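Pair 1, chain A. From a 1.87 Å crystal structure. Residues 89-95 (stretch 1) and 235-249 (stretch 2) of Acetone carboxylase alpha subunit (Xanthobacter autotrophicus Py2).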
# COMPACT_ATOMS: atom_id res chain seq x y z
N GLU A 89 -19.71 3.96 -15.23
CA GLU A 89 -18.27 3.62 -15.42
C GLU A 89 -17.96 2.25 -14.81
O GLU A 89 -17.30 2.14 -13.77
CB GLU A 89 -17.34 4.74 -14.92
CG GLU A 89 -17.73 6.18 -15.30
CD GLU A 89 -18.02 6.44 -16.77
OE1 GLU A 89 -18.52 7.54 -17.09
OE2 GLU A 89 -17.74 5.56 -17.65
N LEU A 90 -18.52 1.22 -15.45
CA LEU A 90 -18.34 -0.20 -15.10
C LEU A 90 -18.48 -1.03 -16.37
O LEU A 90 -18.95 -0.53 -17.39
CB LEU A 90 -19.31 -0.68 -13.99
CG LEU A 90 -20.77 -1.00 -14.34
CD1 LEU A 90 -21.45 -1.75 -13.20
CD2 LEU A 90 -21.56 0.25 -14.72
N CYS A 91 -18.04 -2.28 -16.29
CA CYS A 91 -18.06 -3.21 -17.47
C CYS A 91 -18.02 -4.66 -16.98
O CYS A 91 -17.32 -4.96 -16.01
CB CYS A 91 -16.87 -2.91 -18.36
SG CYS A 91 -16.64 -3.94 -19.83
N PHE A 92 -18.77 -5.54 -17.65
CA PHE A 92 -18.72 -6.99 -17.43
C PHE A 92 -18.42 -7.74 -18.73
O PHE A 92 -19.00 -7.41 -19.79
CB PHE A 92 -20.03 -7.51 -16.83
CG PHE A 92 -20.28 -7.01 -15.43
CD1 PHE A 92 -19.66 -7.61 -14.33
CD2 PHE A 92 -21.10 -5.92 -15.20
CE1 PHE A 92 -19.87 -7.14 -13.05
CE2 PHE A 92 -21.33 -5.45 -13.91
CZ PHE A 92 -20.72 -6.05 -12.84
N THR A 93 -17.52 -8.70 -18.65
CA THR A 93 -16.98 -9.37 -19.81
C THR A 93 -16.91 -10.91 -19.58
O THR A 93 -16.53 -11.39 -18.48
CB THR A 93 -15.61 -8.77 -20.17
OG1 THR A 93 -15.72 -7.34 -20.33
CG2 THR A 93 -15.08 -9.40 -21.47
N LEU A 94 -17.27 -11.67 -20.63
CA LEU A 94 -17.25 -13.15 -20.60
C LEU A 94 -16.02 -13.67 -21.37
O LEU A 94 -15.79 -13.23 -22.51
CB LEU A 94 -18.55 -13.72 -21.18
CG LEU A 94 -18.68 -15.24 -21.33
CD1 LEU A 94 -18.54 -15.98 -20.00
CD2 LEU A 94 -20.02 -15.55 -21.99
N TYR A 95 -15.22 -14.54 -20.75
CA TYR A 95 -13.98 -15.08 -21.34
C TYR A 95 -14.03 -16.61 -21.54
O TYR A 95 -14.70 -17.32 -20.77
CB TYR A 95 -12.74 -14.75 -20.45
CG TYR A 95 -12.52 -13.26 -20.27
CD1 TYR A 95 -13.18 -12.56 -19.26
CD2 TYR A 95 -11.65 -12.55 -21.11
CE1 TYR A 95 -12.98 -11.19 -19.09
CE2 TYR A 95 -11.47 -11.18 -20.95
CZ TYR A 95 -12.14 -10.51 -19.91
OH TYR A 95 -12.02 -9.13 -19.75
N ARG A 235 -19.53 -5.01 -3.96
CA ARG A 235 -20.76 -5.79 -4.07
C ARG A 235 -21.36 -5.71 -5.49
O ARG A 235 -21.88 -6.71 -5.99
CB ARG A 235 -21.80 -5.40 -3.00
CG ARG A 235 -21.28 -5.58 -1.56
CD ARG A 235 -20.97 -7.07 -1.23
NE ARG A 235 -20.44 -7.23 0.09
CZ ARG A 235 -20.19 -8.42 0.67
NH1 ARG A 235 -19.69 -8.48 1.90
NH2 ARG A 235 -20.42 -9.57 0.05
N THR A 236 -21.26 -4.53 -6.13
CA THR A 236 -21.61 -4.33 -7.53
C THR A 236 -20.89 -5.31 -8.48
O THR A 236 -21.52 -5.94 -9.33
CB THR A 236 -21.29 -2.86 -8.00
OG1 THR A 236 -22.12 -1.95 -7.24
CG2 THR A 236 -21.56 -2.66 -9.46
N ARG A 237 -19.57 -5.44 -8.31
CA ARG A 237 -18.79 -6.33 -9.18
C ARG A 237 -19.16 -7.82 -8.96
O ARG A 237 -19.33 -8.58 -9.93
CB ARG A 237 -17.28 -6.15 -8.98
CG ARG A 237 -16.72 -4.78 -9.35
CD ARG A 237 -15.19 -4.70 -9.24
NE ARG A 237 -14.67 -5.04 -7.91
CZ ARG A 237 -14.50 -4.18 -6.91
NH1 ARG A 237 -14.78 -2.89 -7.02
NH2 ARG A 237 -14.01 -4.63 -5.75
N ILE A 238 -19.28 -8.23 -7.69
CA ILE A 238 -19.60 -9.63 -7.39
C ILE A 238 -21.01 -10.00 -7.92
O ILE A 238 -21.20 -11.12 -8.43
CB ILE A 238 -19.52 -9.95 -5.87
CG1 ILE A 238 -18.12 -9.75 -5.41
CG2 ILE A 238 -19.83 -11.41 -5.65
CD1 ILE A 238 -17.97 -9.73 -3.89
N ALA A 239 -21.98 -9.08 -7.79
CA ALA A 239 -23.33 -9.31 -8.31
C ALA A 239 -23.33 -9.63 -9.79
O ALA A 239 -23.89 -10.64 -10.22
CB ALA A 239 -24.24 -8.11 -8.04
N GLY A 240 -22.71 -8.77 -10.58
CA GLY A 240 -22.69 -8.99 -12.01
C GLY A 240 -21.93 -10.25 -12.45
O GLY A 240 -22.39 -10.96 -13.34
N CYS A 241 -20.80 -10.52 -11.82
CA CYS A 241 -20.06 -11.77 -12.07
C CYS A 241 -20.93 -13.00 -11.82
O CYS A 241 -20.97 -13.90 -12.67
CB CYS A 241 -18.77 -11.84 -11.24
SG CYS A 241 -17.45 -10.68 -11.75
N HIS A 242 -21.64 -13.04 -10.68
CA HIS A 242 -22.49 -14.19 -10.33
C HIS A 242 -23.77 -14.30 -11.18
O HIS A 242 -24.18 -15.42 -11.49
CB HIS A 242 -22.78 -14.25 -8.81
CG HIS A 242 -21.60 -14.71 -8.01
ND1 HIS A 242 -21.60 -14.75 -6.62
CD2 HIS A 242 -20.38 -15.14 -8.39
CE1 HIS A 242 -20.44 -15.21 -6.20
NE2 HIS A 242 -19.68 -15.45 -7.26
N MET A 243 -24.34 -13.17 -11.59
CA MET A 243 -25.46 -13.15 -12.57
C MET A 243 -25.03 -13.81 -13.89
O MET A 243 -25.77 -14.64 -14.44
CB MET A 243 -25.96 -11.71 -12.84
CG MET A 243 -26.69 -11.07 -11.66
SD MET A 243 -26.99 -9.31 -11.88
CE MET A 243 -28.22 -9.38 -13.16
N ILE A 244 -23.84 -13.47 -14.37
CA ILE A 244 -23.34 -14.03 -15.64
C ILE A 244 -22.98 -15.52 -15.50
O ILE A 244 -23.32 -16.31 -16.38
CB ILE A 244 -22.18 -13.18 -16.21
CG1 ILE A 244 -22.70 -11.81 -16.70
CG2 ILE A 244 -21.46 -13.90 -17.36
CD1 ILE A 244 -21.63 -10.73 -16.68
N ARG A 245 -22.30 -15.90 -14.41
CA ARG A 245 -22.01 -17.33 -14.14
C ARG A 245 -23.29 -18.18 -14.18
O ARG A 245 -23.34 -19.23 -14.82
CB ARG A 245 -21.29 -17.53 -12.81
CG ARG A 245 -20.86 -18.99 -12.54
CD ARG A 245 -20.22 -19.17 -11.16
NE ARG A 245 -21.17 -18.83 -10.10
CZ ARG A 245 -20.87 -18.69 -8.81
NH1 ARG A 245 -19.64 -18.86 -8.35
NH2 ARG A 245 -21.84 -18.38 -7.95
N LYS A 246 -24.33 -17.70 -13.52
CA LYS A 246 -25.61 -18.41 -13.50
C LYS A 246 -26.22 -18.54 -14.89
O LYS A 246 -26.71 -19.61 -15.27
CB LYS A 246 -26.55 -17.70 -12.56
CG LYS A 246 -27.88 -18.42 -12.34
CD LYS A 246 -28.65 -17.62 -11.30
CE LYS A 246 -30.15 -17.55 -11.58
NZ LYS A 246 -30.89 -18.34 -10.56
N LEU A 247 -26.20 -17.46 -15.65
CA LEU A 247 -26.70 -17.49 -17.04
C LEU A 247 -25.92 -18.50 -17.93
O LEU A 247 -26.53 -19.28 -18.69
CB LEU A 247 -26.72 -16.10 -17.65
CG LEU A 247 -27.07 -16.13 -19.15
CD1 LEU A 247 -28.55 -16.41 -19.33
CD2 LEU A 247 -26.68 -14.88 -19.85
N VAL A 248 -24.60 -18.52 -17.81
CA VAL A 248 -23.79 -19.50 -18.58
C VAL A 248 -24.20 -20.94 -18.21
O VAL A 248 -24.39 -21.77 -19.10
CB VAL A 248 -22.26 -19.26 -18.47
CG1 VAL A 248 -21.45 -20.41 -19.10
CG2 VAL A 248 -21.89 -17.92 -19.14
N GLU A 249 -24.37 -21.22 -16.93
CA GLU A 249 -24.80 -22.55 -16.47
C GLU A 249 -26.18 -22.94 -17.08
O GLU A 249 -26.36 -24.08 -17.47
CB GLU A 249 -24.84 -22.63 -14.92
CG GLU A 249 -23.44 -22.69 -14.29
CD GLU A 249 -23.43 -22.45 -12.74
OE1 GLU A 249 -24.48 -22.04 -12.18
OE2 GLU A 249 -22.35 -22.63 -12.08

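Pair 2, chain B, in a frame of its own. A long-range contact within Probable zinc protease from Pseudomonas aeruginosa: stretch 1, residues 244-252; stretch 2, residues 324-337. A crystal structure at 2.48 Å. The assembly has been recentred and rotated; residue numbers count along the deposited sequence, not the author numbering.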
# COMPACT_ATOMS: atom_id res chain seq x y z
N LEU B 244 25.44 -15.10 2.19
CA LEU B 244 26.15 -13.96 1.65
C LEU B 244 25.46 -12.62 1.82
O LEU B 244 24.37 -12.39 1.35
CB LEU B 244 26.43 -14.21 0.18
CG LEU B 244 27.60 -15.14 -0.12
CD1 LEU B 244 27.99 -15.04 -1.57
CD2 LEU B 244 28.79 -14.82 0.74
N PRO B 245 26.14 -11.69 2.42
CA PRO B 245 25.62 -10.34 2.57
C PRO B 245 25.47 -9.66 1.24
O PRO B 245 26.30 -9.86 0.40
CB PRO B 245 26.70 -9.65 3.35
CG PRO B 245 27.32 -10.72 4.13
CD PRO B 245 27.26 -11.95 3.30
N ASN B 246 24.43 -8.87 1.03
CA ASN B 246 24.25 -8.22 -0.24
C ASN B 246 23.45 -6.95 -0.21
O ASN B 246 22.73 -6.69 0.70
CB ASN B 246 23.73 -9.19 -1.28
CG ASN B 246 22.32 -9.62 -1.01
OD1 ASN B 246 22.05 -10.29 -0.05
ND2 ASN B 246 21.41 -9.21 -1.87
N LEU B 247 23.60 -6.15 -1.25
CA LEU B 247 23.08 -4.82 -1.28
C LEU B 247 22.10 -4.67 -2.39
O LEU B 247 22.34 -5.11 -3.47
CB LEU B 247 24.21 -3.84 -1.49
CG LEU B 247 23.88 -2.39 -1.22
CD1 LEU B 247 23.58 -2.17 0.23
CD2 LEU B 247 25.03 -1.53 -1.63
N ILE B 248 20.99 -4.04 -2.11
CA ILE B 248 20.03 -3.73 -3.12
C ILE B 248 19.80 -2.24 -3.11
O ILE B 248 19.50 -1.71 -2.11
CB ILE B 248 18.71 -4.43 -2.83
CG1 ILE B 248 18.96 -5.85 -2.38
CG2 ILE B 248 17.78 -4.37 -4.02
CD1 ILE B 248 17.75 -6.73 -2.41
N MET B 249 19.95 -1.59 -4.24
CA MET B 249 19.60 -0.19 -4.36
C MET B 249 18.58 0.04 -5.45
O MET B 249 18.74 -0.42 -6.54
CB MET B 249 20.82 0.63 -4.66
CG MET B 249 21.80 0.68 -3.53
SD MET B 249 23.35 1.40 -4.00
CE MET B 249 22.94 3.11 -4.16
N GLY B 250 17.52 0.75 -5.15
CA GLY B 250 16.51 1.04 -6.14
C GLY B 250 16.21 2.51 -6.27
O GLY B 250 16.12 3.16 -5.31
N PHE B 251 16.05 3.01 -7.47
CA PHE B 251 15.69 4.39 -7.68
C PHE B 251 14.33 4.56 -8.32
O PHE B 251 14.07 3.99 -9.32
CB PHE B 251 16.74 5.07 -8.51
CG PHE B 251 18.01 5.31 -7.78
CD1 PHE B 251 18.14 6.37 -6.97
CD2 PHE B 251 19.06 4.46 -7.92
CE1 PHE B 251 19.29 6.60 -6.31
CE2 PHE B 251 20.22 4.68 -7.24
CZ PHE B 251 20.33 5.76 -6.44
N ASN B 252 13.46 5.35 -7.73
CA ASN B 252 12.14 5.56 -8.29
C ASN B 252 12.22 6.37 -9.54
O ASN B 252 12.80 7.42 -9.56
CB ASN B 252 11.22 6.27 -7.32
CG ASN B 252 10.86 5.45 -6.13
OD1 ASN B 252 11.51 5.51 -5.13
ND2 ASN B 252 9.82 4.70 -6.23
N THR B 324 33.00 -4.45 3.21
CA THR B 324 31.69 -4.20 3.80
C THR B 324 30.63 -3.73 2.82
O THR B 324 30.94 -3.26 1.76
CB THR B 324 31.78 -3.26 5.00
OG1 THR B 324 31.84 -1.91 4.56
CG2 THR B 324 32.99 -3.52 5.78
N LEU B 325 29.37 -3.86 3.20
CA LEU B 325 28.25 -3.36 2.43
C LEU B 325 28.32 -1.88 2.33
O LEU B 325 27.87 -1.31 1.38
CB LEU B 325 26.92 -3.76 3.01
CG LEU B 325 26.49 -5.20 2.92
CD1 LEU B 325 25.08 -5.33 3.41
CD2 LEU B 325 26.62 -5.77 1.53
N GLU B 326 28.85 -1.26 3.35
CA GLU B 326 29.01 0.17 3.32
C GLU B 326 29.99 0.63 2.26
O GLU B 326 29.78 1.63 1.65
CB GLU B 326 29.40 0.67 4.68
CG GLU B 326 28.27 0.60 5.68
CD GLU B 326 28.02 -0.79 6.19
OE1 GLU B 326 28.96 -1.57 6.29
OE2 GLU B 326 26.88 -1.09 6.50
N GLN B 327 31.06 -0.11 2.08
CA GLN B 327 31.97 0.11 0.99
C GLN B 327 31.38 -0.12 -0.38
O GLN B 327 31.70 0.57 -1.31
CB GLN B 327 33.18 -0.74 1.18
CG GLN B 327 34.09 -0.19 2.24
CD GLN B 327 35.06 -1.19 2.78
OE1 GLN B 327 34.85 -2.37 2.71
NE2 GLN B 327 36.13 -0.71 3.33
N VAL B 328 30.54 -1.12 -0.51
CA VAL B 328 29.95 -1.38 -1.79
C VAL B 328 29.14 -0.19 -2.19
O VAL B 328 29.22 0.29 -3.28
CB VAL B 328 29.05 -2.62 -1.73
CG1 VAL B 328 28.26 -2.78 -2.99
CG2 VAL B 328 29.86 -3.85 -1.45
N GLU B 329 28.36 0.30 -1.26
CA GLU B 329 27.49 1.39 -1.54
C GLU B 329 28.26 2.62 -1.93
O GLU B 329 27.87 3.35 -2.79
CB GLU B 329 26.64 1.66 -0.33
CG GLU B 329 25.75 2.84 -0.46
CD GLU B 329 25.21 3.31 0.84
OE1 GLU B 329 25.38 2.64 1.84
OE2 GLU B 329 24.60 4.37 0.86
N ALA B 330 29.38 2.83 -1.28
CA ALA B 330 30.26 3.92 -1.61
C ALA B 330 30.80 3.79 -2.99
O ALA B 330 30.94 4.75 -3.69
CB ALA B 330 31.39 3.98 -0.63
N GLY B 331 31.15 2.58 -3.37
CA GLY B 331 31.57 2.29 -4.71
C GLY B 331 30.54 2.46 -5.79
O GLY B 331 30.85 2.94 -6.84
N LEU B 332 29.33 2.04 -5.56
CA LEU B 332 28.27 2.26 -6.50
C LEU B 332 27.95 3.72 -6.71
O LEU B 332 27.71 4.13 -7.81
CB LEU B 332 27.03 1.50 -6.08
CG LEU B 332 27.18 -0.00 -6.19
CD1 LEU B 332 26.14 -0.73 -5.40
CD2 LEU B 332 27.18 -0.49 -7.61
N TRP B 333 27.94 4.51 -5.66
CA TRP B 333 27.65 5.91 -5.79
C TRP B 333 28.72 6.56 -6.63
O TRP B 333 28.44 7.43 -7.41
CB TRP B 333 27.51 6.59 -4.44
CG TRP B 333 26.13 6.63 -3.90
CD1 TRP B 333 25.71 6.04 -2.78
CD2 TRP B 333 25.00 7.30 -4.43
NE1 TRP B 333 24.41 6.28 -2.57
CE2 TRP B 333 23.95 7.07 -3.58
CE3 TRP B 333 24.79 8.09 -5.55
CZ2 TRP B 333 22.71 7.57 -3.80
CZ3 TRP B 333 23.56 8.58 -5.77
CH2 TRP B 333 22.53 8.33 -4.90
N LYS B 334 29.94 6.12 -6.50
CA LYS B 334 31.02 6.67 -7.26
C LYS B 334 30.80 6.46 -8.73
O LYS B 334 31.00 7.35 -9.51
CB LYS B 334 32.30 5.97 -6.88
CG LYS B 334 33.41 6.90 -6.48
CD LYS B 334 34.74 6.19 -6.48
CE LYS B 334 35.47 6.33 -7.81
NZ LYS B 334 36.88 6.77 -7.66
N GLN B 335 30.41 5.28 -9.10
CA GLN B 335 30.07 4.99 -10.46
C GLN B 335 28.87 5.75 -10.97
O GLN B 335 28.85 6.15 -12.08
CB GLN B 335 29.89 3.50 -10.63
CG GLN B 335 31.13 2.74 -10.25
CD GLN B 335 32.35 3.26 -10.95
OE1 GLN B 335 32.30 3.57 -12.11
NE2 GLN B 335 33.45 3.37 -10.23
N LEU B 336 27.85 5.90 -10.16
CA LEU B 336 26.74 6.73 -10.52
C LEU B 336 27.12 8.18 -10.66
O LEU B 336 26.64 8.83 -11.53
CB LEU B 336 25.61 6.58 -9.53
CG LEU B 336 25.03 5.18 -9.42
CD1 LEU B 336 24.19 4.99 -8.19
CD2 LEU B 336 24.25 4.82 -10.64
N ASP B 337 27.99 8.68 -9.82
CA ASP B 337 28.48 10.04 -9.94
C ASP B 337 29.24 10.28 -11.22
O ASP B 337 29.13 11.32 -11.83
CB ASP B 337 29.32 10.43 -8.74
CG ASP B 337 28.49 10.94 -7.61
OD1 ASP B 337 27.44 11.52 -7.86
OD2 ASP B 337 28.87 10.73 -6.45

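In both pairs a β-strand packs against an α-helix that runs in roughly the same direction, with an angle of 31° between the N-to-C directions in pair 1 and 38° in pair 2, and a closest approach of the axes of 9.2 and 8.6 Å. The central backbone atoms superpose with an RMSD of 0.9 Å. No hydrogen bond links strand to helix in either pair, so each contact rests on side-chain packing. Alternation along the strand supplies it: Leu A90, Phe A92 and Leu A94 direct their CA-to-CB bonds toward the helix, as do the matching Pro B245, Leu B247 and Met B249.

The central strand position shows the clearest exchange of bulk. In pair 1 it is Phe A92, and the facing helix position is Gly A240. The glycine CA lies over one face of the ring, 3.9 Å from its centroid, in a CH-pi contact, and Phe A92 CE1 comes within 3.5 Å of Gly A240 CA. An ideal CB on this glycine would sit 2.2 Å from Phe A92 CZ, so the ring occupies the space that a side chain would need. The ring edge meets helix backbone, with Phe A92 CZ 3.6 Å from Thr A236 O and Phe A92 CE1 3.5 Å from Arg A237 O. In pair 2 the matching residues are Leu B247 and Val B328: the smaller strand side chain is met by a branched helix residue, Leu B247 CD2 lying 3.7 Å from Val B328 CG1.

One turn on, Ile A244 and Leu B332 match closely, their side-chain centres 1.3 Å apart, and each bridges two strand residues. Ile A244 CD1 reaches Phe A92 CB at 3.6 Å, while its CG2 lies 4.5 Å from Leu A94 CD1. Leu B332 uses a single methyl, CD1, which is 4.0 Å from Leu B247 CD2 and 3.8 Å from Met B249 SD.

Two other helix positions differ more. Arg A237 has a side chain whose end leads away from the strand, whereas its counterpart Leu B325 points toward it and places CD2 3.8 Å from Asn B246 C. The CA-to-CB bond of Arg A245 points away from the strand, and this residue makes no contact with it; the matching Trp B333 starts sideways but brings its indole nearer and receives Met B249 CE over one face, 4.2 Å from the centroid of the five-membered ring. At the position of Met B249, Leu A94 instead packs its CD1 against Val A248 CG2 at 4.0 Å.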